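Long-range contact in hypothetical protein Atu0741 (Agrobacterium tumefaciens str. C58, PDB 1ZHV), which is of unknown function but carries two tandem ACT-type domains, a fold that in many relatives serves as a regulatory small-molecule-binding module: residues Gly14-Ser19 with Val56-Gly61. Sequence-based numbering, arbitrary orientation.
Sequences GIARLS and VRVDPG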
loop_
_atom_site.group_PDB
_atom_site.type_symbol
_atom_site.label_atom_id
_atom_site.label_comp_id
_atom_site.label_asym_id
_atom_site.label_seq_id
_atom_site.Cartn_x
_atom_site.Cartn_y
_atom_site.Cartn_z
ATOM N N GLY A 14 -5.089 1.068 -7.226
ATOM C CA GLY A 14 -6.067 2.131 -7.113
ATOM C C GLY A 14 -6.950 1.862 -5.915
ATOM O O GLY A 14 -7.052 0.718 -5.470
ATOM N N ILE A 15 -7.571 2.912 -5.385
ATOM C CA ILE A 15 -8.469 2.792 -4.239
ATOM C C ILE A 15 -9.876 3.097 -4.741
ATOM O O ILE A 15 -10.198 4.251 -5.039
ATOM C CB ILE A 15 -8.143 3.819 -3.142
ATOM C CG1 ILE A 15 -6.630 3.903 -2.915
ATOM C CG2 ILE A 15 -8.868 3.440 -1.863
ATOM C CD1 ILE A 15 -5.997 2.636 -2.455
ATOM N N ALA A 16 -10.707 2.068 -4.842
ATOM C CA ALA A 16 -12.065 2.272 -5.318
ATOM C C ALA A 16 -13.062 2.503 -4.200
ATOM O O ALA A 16 -12.900 1.995 -3.093
ATOM C CB ALA A 16 -12.508 1.086 -6.165
ATOM N N ARG A 17 -14.090 3.298 -4.476
ATOM C CA ARG A 17 -15.110 3.519 -3.467
ATOM C C ARG A 17 -16.461 3.066 -3.998
ATOM O O ARG A 17 -16.937 3.561 -5.019
ATOM C CB ARG A 17 -15.204 4.980 -3.018
ATOM C CG ARG A 17 -16.088 5.069 -1.776
ATOM C CD ARG A 17 -16.620 6.430 -1.387
ATOM N NE ARG A 17 -17.532 6.250 -0.256
ATOM C CZ ARG A 17 -18.170 7.230 0.379
ATOM N NH1 ARG A 17 -18.007 8.491 0.004
ATOM N NH2 ARG A 17 -18.971 6.944 1.399
ATOM N N LEU A 18 -17.065 2.115 -3.289
ATOM C CA LEU A 18 -18.369 1.559 -3.648
ATOM C C LEU A 18 -19.373 1.864 -2.552
ATOM O O LEU A 18 -18.997 2.346 -1.484
ATOM C CB LEU A 18 -18.284 0.039 -3.812
ATOM C CG LEU A 18 -17.693 -0.466 -5.127
ATOM C CD1 LEU A 18 -16.234 -0.087 -5.122
ATOM C CD2 LEU A 18 -17.857 -1.986 -5.305
ATOM N N SER A 19 -20.643 1.559 -2.819
ATOM C CA SER A 19 -21.726 1.777 -1.863
ATOM C C SER A 19 -21.543 0.920 -0.611
ATOM O O SER A 19 -21.192 -0.260 -0.692
ATOM C CB SER A 19 -23.080 1.453 -2.521
ATOM O OG SER A 19 -24.155 1.624 -1.610
ATOM N N VAL A 56 -16.860 2.987 -11.648
ATOM C CA VAL A 56 -16.604 3.056 -10.205
ATOM C C VAL A 56 -15.669 4.210 -9.822
ATOM O O VAL A 56 -14.660 4.460 -10.487
ATOM C CB VAL A 56 -16.000 1.710 -9.673
ATOM C CG1 VAL A 56 -15.661 1.819 -8.195
ATOM C CG2 VAL A 56 -16.990 0.568 -9.891
ATOM N N ARG A 57 -16.026 4.922 -8.755
ATOM C CA ARG A 57 -15.205 6.026 -8.273
ATOM C C ARG A 57 -13.885 5.445 -7.808
ATOM O O ARG A 57 -13.853 4.413 -7.133
ATOM C CB ARG A 57 -15.898 6.762 -7.122
ATOM C CG ARG A 57 -17.029 7.670 -7.585
ATOM C CD ARG A 57 -17.357 8.727 -6.539
ATOM N NE ARG A 57 -17.888 8.149 -5.309
ATOM C CZ ARG A 57 -19.010 7.438 -5.243
ATOM N NH1 ARG A 57 -19.723 7.214 -6.341
ATOM N NH2 ARG A 57 -19.423 6.954 -4.080
ATOM N N VAL A 58 -12.792 6.103 -8.161
ATOM C CA VAL A 58 -11.491 5.585 -7.792
ATOM C C VAL A 58 -10.421 6.652 -7.664
ATOM O O VAL A 58 -10.451 7.675 -8.344
ATOM C CB VAL A 58 -11.019 4.523 -8.830
ATOM C CG1 VAL A 58 -10.806 5.171 -10.187
ATOM C CG2 VAL A 58 -9.746 3.844 -8.349
ATOM N N ASP A 59 -9.490 6.400 -6.753
ATOM C CA ASP A 59 -8.348 7.273 -6.511
ATOM C C ASP A 59 -7.225 6.393 -7.064
ATOM O O ASP A 59 -6.705 5.525 -6.364
ATOM C CB ASP A 59 -8.174 7.495 -5.007
ATOM C CG ASP A 59 -7.108 8.521 -4.687
ATOM O OD1 ASP A 59 -6.145 8.624 -5.464
ATOM O OD2 ASP A 59 -7.224 9.210 -3.649
ATOM N N PRO A 60 -6.851 6.590 -8.340
ATOM C CA PRO A 60 -5.796 5.770 -8.939
ATOM C C PRO A 60 -4.360 6.263 -8.822
ATOM O O PRO A 60 -4.092 7.333 -8.279
ATOM C CB PRO A 60 -6.231 5.689 -10.394
ATOM C CG PRO A 60 -6.703 7.078 -10.624
ATOM C CD PRO A 60 -7.535 7.383 -9.380
ATOM N N GLY A 61 -3.451 5.441 -9.340
ATOM C CA GLY A 61 -2.041 5.778 -9.355
ATOM C C GLY A 61 -1.266 5.532 -8.081
ATOM O O GLY A 61 -0.562 6.427 -7.609
HETATM O O HOH W 1 -18.391 3.928 -7.193
#
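Strands 14-18 and 57-61 run antiparallel, their axes 4.5 Å apart at closest approach. I15 and D59 form a hydrogen-bonded pair: I15 N donates to D59 O at 2.9 Å, and D59 N returns a bond to I15 O at 2.8 Å. R17 N adds a third bond, to R57 O. All three are nearly straight at the hydrogen, but each donor sits above the plane of the accepting carbonyl. R57 N does not reach R17 O directly; a water bridges them, donating to R17 O at 2.6 Å and accepting from R57 N.

On one face, V56 CG1 rests against both A16 CB and L18 CD1, 3.7 Å from L18 CD1. With CG1 anti to the backbone N (chi1 177°), V56 turns that branch, not CG2, onto them. V58 CG2 lies 3.4 Å from I15 O. The other face carries I15, D59 and two arginines side by side, guanidinium planes 77° apart. R17 is extended. R57 bends at chi3 (-65°), bringing NH2 to 3.9 Å from R17 CD and a guanidinium face toward R17 O. D59 OD1 forms a salt bridge with R107 and accepts a hydrogen bond from W62 NE1.

The contact joins the N-terminal ACT-like region to the long strand 57-67, which also pairs with 102-107. Backbone bonds, a water bridge and an apolar cluster hold it. R17 NE and R57 NH2, 4.3 Å apart, are like charges; solvent and the R17 NH2 hydrogen bond to D41 O probably ease their repulsion.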